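Local coordinates for packaging protein UL32 (Human herpesvirus 8 type M, PDB 6XF9) that binds zinc, assembles into a pentameric ring required for herpesviral packaging, and probably helps bring new capsids to nuclear replication compartments for cleavage and packaging of viral DNA, at residues C88-M93 against C301-P306; C317-H322 against D331-V336. All coordinates share one frame; numbering follows the deposited sequence.

Contact 1: residues C88-M93 against C301-P306; sequences CWTSTM and CLAAHP
Three first torsions turn short side chains of 88-93 onto two alanines of 301-306. Cys88 SG is tucked over its own backbone, flanked by N on one side and C on the other (chi1 50°). Ser91 OG is anti to its carbonyl carbon (chi1 -50°), and Thr90 CG2 is anti to the backbone N. Cys88 SG and Ser91 OG therefore converge on one methyl. Cys88 SG lies 3.6 Å from Ala303 CB, and Ser91 OG lies 3.3 Å from the same Ala303 CB. The Ser91 contact is van der Waals in kind; the hydroxyl makes its hydrogen bond to Pro86 O of the preceding loop. Thr90 meets the next residue. Its CG2 is 3.8 Å from Ala304 CB, and its OG1 approaches that methyl at 3.9 Å from Ala304 CB. Thr90 CG2 also comes to 4.0 Å from Ala303 O, whose hydrogen-bonding partner is Trp5 NE1.

The small side chains let the two backbones come near. Thr90 CA and Ala304 CA are 6.2 Å apart. No hydrogen bond joins the two segments directly. Polar linkage comes one residue earlier: the carboxylate of Glu300 accepts from the backbone N-H groups of Trp89 and Thr90. These lie in the first turn of helix 89-106, where an acidic group should be favoured by the helix dipole. Cys88 is the N-cap residue of this helix.

All five touching residues are buried. Cys88 is not a zinc ligand, but its side chain is about 5 Å from that of the ligand Cys299. The contact thus packs the N-terminal turn of helix 89-106 against the last turn of helix 297-304, the short helix that carries Cys299 and starts right after Cys296, the CxxC pair of a three-cysteine, one-histidine zinc site.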
loop_
_atom_site.group_PDB
_atom_site.type_symbol
_atom_site.label_atom_id
_atom_site.label_comp_id
_atom_site.label_asym_id
_atom_site.label_seq_id
_atom_site.Cartn_x
_atom_site.Cartn_y
_atom_site.Cartn_z
ATOM N N CYS D 88 -21.276 -35.179 2.260
ATOM C CA CYS D 88 -21.771 -35.235 3.632
ATOM C C CYS D 88 -21.370 -36.558 4.264
ATOM O O CYS D 88 -20.625 -37.347 3.672
ATOM C CB CYS D 88 -23.277 -35.008 3.666
ATOM S SG CYS D 88 -24.178 -36.033 2.527
ATOM N N TRP D 89 -21.846 -36.795 5.492
ATOM C CA TRP D 89 -21.547 -38.067 6.138
ATOM C C TRP D 89 -22.225 -39.222 5.403
ATOM O O TRP D 89 -21.558 -40.193 5.031
ATOM C CB TRP D 89 -21.975 -38.045 7.613
ATOM C CG TRP D 89 -21.802 -39.384 8.240
ATOM C CD1 TRP D 89 -20.665 -39.906 8.757
ATOM C CD2 TRP D 89 -22.798 -40.410 8.334
ATOM N NE1 TRP D 89 -20.894 -41.190 9.203
ATOM C CE2 TRP D 89 -22.203 -41.514 8.957
ATOM C CE3 TRP D 89 -24.142 -40.489 7.971
ATOM C CZ2 TRP D 89 -22.899 -42.681 9.210
ATOM C CZ3 TRP D 89 -24.833 -41.652 8.231
ATOM C CH2 TRP D 89 -24.211 -42.732 8.832
ATOM N N THR D 90 -23.511 -39.077 5.111
ATOM C CA THR D 90 -24.271 -40.162 4.502
ATOM C C THR D 90 -23.689 -40.615 3.174
ATOM O O THR D 90 -23.663 -41.812 2.883
ATOM C CB THR D 90 -25.745 -39.764 4.290
ATOM O OG1 THR D 90 -26.340 -39.437 5.552
ATOM C CG2 THR D 90 -26.519 -40.908 3.651
ATOM N N SER D 91 -23.223 -39.675 2.363
ATOM C CA SER D 91 -22.646 -40.048 1.073
ATOM C C SER D 91 -21.335 -40.789 1.257
ATOM O O SER D 91 -20.991 -41.636 0.424
ATOM C CB SER D 91 -22.434 -38.832 0.179
ATOM O OG SER D 91 -23.608 -38.037 0.117
ATOM N N THR D 92 -20.583 -40.486 2.323
ATOM C CA THR D 92 -19.361 -41.239 2.600
ATOM C C THR D 92 -19.678 -42.637 3.111
ATOM O O THR D 92 -19.046 -43.615 2.693
ATOM C CB THR D 92 -18.510 -40.483 3.612
ATOM O OG1 THR D 92 -18.250 -39.177 3.093
ATOM C CG2 THR D 92 -17.191 -41.215 3.899
ATOM N N MET D 93 -20.671 -42.743 3.998
ATOM C CA MET D 93 -21.137 -44.035 4.493
ATOM C C MET D 93 -21.589 -44.925 3.338
ATOM O O MET D 93 -21.171 -46.082 3.235
ATOM C CB MET D 93 -22.278 -43.798 5.483
ATOM C CG MET D 93 -22.800 -44.998 6.266
ATOM S SD MET D 93 -21.574 -45.874 7.276
ATOM C CE MET D 93 -22.707 -46.682 8.391
ATOM N N CYS D 301 -29.919 -35.010 4.795
ATOM C CA CYS D 301 -31.194 -35.385 4.203
ATOM C C CYS D 301 -31.129 -35.381 2.692
ATOM O O CYS D 301 -31.806 -36.181 2.039
ATOM C CB CYS D 301 -32.294 -34.446 4.682
ATOM S SG CYS D 301 -32.630 -34.689 6.429
ATOM N N LEU D 302 -30.381 -34.445 2.111
ATOM C CA LEU D 302 -30.263 -34.411 0.658
ATOM C C LEU D 302 -29.742 -35.732 0.118
ATOM O O LEU D 302 -30.170 -36.181 -0.947
ATOM C CB LEU D 302 -29.362 -33.259 0.218
ATOM C CG LEU D 302 -29.940 -31.856 0.424
ATOM C CD1 LEU D 302 -29.000 -30.844 -0.165
ATOM C CD2 LEU D 302 -31.296 -31.716 -0.237
ATOM N N ALA D 303 -28.833 -36.374 0.837
ATOM C CA ALA D 303 -28.266 -37.638 0.392
ATOM C C ALA D 303 -28.946 -38.859 0.993
ATOM O O ALA D 303 -28.780 -39.967 0.470
ATOM C CB ALA D 303 -26.779 -37.703 0.750
ATOM N N ALA D 304 -29.714 -38.689 2.061
ATOM C CA ALA D 304 -30.229 -39.817 2.812
ATOM C C ALA D 304 -31.703 -40.092 2.553
ATOM O O ALA D 304 -32.189 -41.161 2.943
ATOM C CB ALA D 304 -30.030 -39.567 4.310
ATOM N N HIS D 305 -32.413 -39.193 1.872
ATOM C CA HIS D 305 -33.843 -39.328 1.776
ATOM C C HIS D 305 -34.369 -38.858 0.429
ATOM O O HIS D 305 -33.972 -37.786 -0.054
ATOM C CB HIS D 305 -34.529 -38.538 2.883
ATOM C CG HIS D 305 -35.968 -38.899 3.071
ATOM N ND1 HIS D 305 -36.938 -38.621 2.131
ATOM C CD2 HIS D 305 -36.602 -39.506 4.101
ATOM C CE1 HIS D 305 -38.109 -39.043 2.575
ATOM N NE2 HIS D 305 -37.934 -39.576 3.770
ATOM N N PRO D 306 -35.324 -39.600 -0.151
ATOM C CA PRO D 306 -35.671 -39.376 -1.566
ATOM C C PRO D 306 -36.389 -38.078 -1.850
ATOM O O PRO D 306 -36.373 -37.640 -3.002
ATOM C CB PRO D 306 -36.568 -40.578 -1.902
ATOM C CG PRO D 306 -36.178 -41.634 -0.901
ATOM C CD PRO D 306 -35.880 -40.868 0.357
#

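Contact 2: residues C317-H322 against D331-V336; sequences CEVMGH and DRIAFV
The Val319 side chain crosses those of Arg332 and Ile333 obliquely, with its methyls set against them. CG1, anti to the backbone N, meets Arg332 CB at 3.9 Å. CG2 lies against Ile333, 3.8 Å from Ile333 CG1. Arg332 runs extended from CG to NE alongside Val319 and brings its guanidinium edge to that residue's carbonyl. Arg332 NH1 donates to Val319 O at 3.1 Å with an N-H...O angle of 167°. The oxygen lies in the guanidinium plane, and the nitrogen lies in the carbonyl plane. Arg332 NE binds Val327 O, and NH1 makes a weak bond to Ile323 O, so the group also ties down the linker.

Helices 308-321 and 329-338 are consecutive, joined by a short linker, and pack at a steep angle: the local axes cross at 116°, 9.0 Å apart. Glu318 and Val336 also cross obliquely: Glu318 OE2 rests 3.3 Å from Val336 CG1, while Glu318 OE1 bonds Tyr345 OH. Phe368 of helix 360-369 packs on Val319. Phe335 stacks on Phe59 of a neighbouring subunit, and Asp331 OD2 accepts from the backbone N of Cys52 in that subunit.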
loop_
_atom_site.group_PDB
_atom_site.type_symbol
_atom_site.label_atom_id
_atom_site.label_comp_id
_atom_site.label_asym_id
_atom_site.label_seq_id
_atom_site.Cartn_x
_atom_site.Cartn_y
_atom_site.Cartn_z
ATOM N N CYS D 317 -39.273 -21.841 -1.680
ATOM C CA CYS D 317 -40.341 -21.053 -2.303
ATOM C C CYS D 317 -41.367 -20.595 -1.270
ATOM O O CYS D 317 -41.884 -19.478 -1.361
ATOM C CB CYS D 317 -41.020 -21.844 -3.428
ATOM S SG CYS D 317 -39.870 -22.390 -4.742
ATOM N N GLU D 318 -41.692 -21.441 -0.289
ATOM C CA GLU D 318 -42.650 -21.004 0.719
ATOM C C GLU D 318 -42.067 -19.860 1.526
ATOM O O GLU D 318 -42.760 -18.877 1.819
ATOM C CB GLU D 318 -43.024 -22.129 1.695
ATOM C CG GLU D 318 -43.890 -23.296 1.205
ATOM C CD GLU D 318 -44.517 -24.072 2.389
ATOM O OE1 GLU D 318 -44.265 -25.286 2.557
ATOM O OE2 GLU D 318 -45.178 -23.429 3.234
ATOM N N VAL D 319 -40.785 -19.974 1.890
ATOM C CA VAL D 319 -40.134 -18.939 2.686
ATOM C C VAL D 319 -40.075 -17.621 1.910
ATOM O O VAL D 319 -40.378 -16.549 2.449
ATOM C CB VAL D 319 -38.742 -19.423 3.127
ATOM C CG1 VAL D 319 -37.977 -18.278 3.751
ATOM C CG2 VAL D 319 -38.866 -20.603 4.085
ATOM N N MET D 320 -39.727 -17.683 0.625
ATOM C CA MET D 320 -39.657 -16.479 -0.194
ATOM C C MET D 320 -41.050 -15.918 -0.508
ATOM O O MET D 320 -41.296 -14.716 -0.353
ATOM C CB MET D 320 -38.915 -16.803 -1.486
ATOM C CG MET D 320 -37.474 -17.207 -1.286
ATOM S SD MET D 320 -36.557 -15.949 -0.392
ATOM C CE MET D 320 -35.814 -15.105 -1.804
ATOM N N GLY D 321 -41.989 -16.779 -0.912
ATOM C CA GLY D 321 -43.211 -16.329 -1.565
ATOM C C GLY D 321 -44.460 -16.098 -0.732
ATOM O O GLY D 321 -45.311 -15.295 -1.138
ATOM N N HIS D 322 -44.594 -16.769 0.425
ATOM C CA HIS D 322 -45.845 -16.693 1.189
ATOM C C HIS D 322 -46.010 -15.340 1.876
ATOM O O HIS D 322 -47.041 -14.677 1.711
ATOM C CB HIS D 322 -45.922 -17.810 2.241
ATOM C CG HIS D 322 -46.356 -19.142 1.701
ATOM N ND1 HIS D 322 -46.691 -20.200 2.524
ATOM C CD2 HIS D 322 -46.510 -19.588 0.429
ATOM C CE1 HIS D 322 -47.027 -21.242 1.781
ATOM N NE2 HIS D 322 -46.928 -20.897 0.508
ATOM N N ASP D 331 -37.438 -15.464 10.653
ATOM C CA ASP D 331 -38.838 -15.433 11.079
ATOM C C ASP D 331 -39.769 -16.076 10.045
ATOM O O ASP D 331 -40.673 -16.831 10.417
ATOM C CB ASP D 331 -39.254 -13.994 11.373
ATOM C CG ASP D 331 -38.714 -13.508 12.702
ATOM O OD1 ASP D 331 -38.585 -14.367 13.611
ATOM O OD2 ASP D 331 -38.381 -12.296 12.823
ATOM N N ARG D 332 -39.543 -15.818 8.748
ATOM C CA ARG D 332 -40.327 -16.472 7.700
ATOM C C ARG D 332 -40.235 -17.983 7.812
ATOM O O ARG D 332 -41.228 -18.695 7.622
ATOM C CB ARG D 332 -39.821 -16.064 6.329
ATOM C CG ARG D 332 -40.112 -14.677 5.922
ATOM C CD ARG D 332 -39.464 -14.373 4.600
ATOM N NE ARG D 332 -39.665 -12.982 4.238
ATOM C CZ ARG D 332 -40.317 -12.577 3.164
ATOM N NH1 ARG D 332 -40.820 -13.474 2.328
ATOM N NH2 ARG D 332 -40.443 -11.275 2.924
ATOM N N ILE D 333 -39.034 -18.492 8.071
ATOM C CA ILE D 333 -38.850 -19.919 8.265
ATOM C C ILE D 333 -39.658 -20.397 9.465
ATOM O O ILE D 333 -40.321 -21.442 9.415
ATOM C CB ILE D 333 -37.350 -20.220 8.418
ATOM C CG1 ILE D 333 -36.629 -19.944 7.100
ATOM C CG2 ILE D 333 -37.138 -21.634 8.868
ATOM C CD1 ILE D 333 -35.140 -19.724 7.241
ATOM N N ALA D 334 -39.616 -19.645 10.566
ATOM C CA ALA D 334 -40.398 -20.033 11.734
ATOM C C ALA D 334 -41.888 -19.989 11.434
ATOM O O ALA D 334 -42.628 -20.891 11.834
ATOM C CB ALA D 334 -40.062 -19.144 12.924
ATOM N N PHE D 335 -42.342 -18.960 10.708
ATOM C CA PHE D 335 -43.765 -18.846 10.379
ATOM C C PHE D 335 -44.244 -20.012 9.522
ATOM O O PHE D 335 -45.322 -20.563 9.767
ATOM C CB PHE D 335 -44.056 -17.530 9.650
ATOM C CG PHE D 335 -43.956 -16.288 10.529
ATOM C CD1 PHE D 335 -43.592 -16.377 11.876
ATOM C CD2 PHE D 335 -44.218 -15.017 9.990
ATOM C CE1 PHE D 335 -43.501 -15.226 12.657
ATOM C CE2 PHE D 335 -44.129 -13.865 10.770
ATOM C CZ PHE D 335 -43.771 -13.972 12.101
ATOM N N VAL D 336 -43.474 -20.392 8.498
ATOM C CA VAL D 336 -43.885 -21.509 7.644
ATOM C C VAL D 336 -43.976 -22.803 8.445
ATOM O O VAL D 336 -44.927 -23.572 8.296
ATOM C CB VAL D 336 -42.926 -21.651 6.451
ATOM C CG1 VAL D 336 -43.103 -23.002 5.812
ATOM C CG2 VAL D 336 -43.183 -20.544 5.445
#

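How the contacts relate
Contacts 1 and 2 follow one another along the chain, and their helices 297-304 and 308-321 are consecutive. Their centres are 25 Å apart and their nearest atoms about 13 Å, so they do not touch. Contact 1 lies near the middle of the chain, with its centre 7 Å from the chain centre. The centre of contact 2 is 26 Å from the chain centre, at a subunit interface of the pentamer. Contact 1 is the closer to the zinc site of Cys296, Cys299, His366 and Cys373. The Cys88 side chain is about 8 Å from a zinc ion, that of Ile333 about 12 Å. Ile333 is nearer the ligand His366, about 8 Å between side chains.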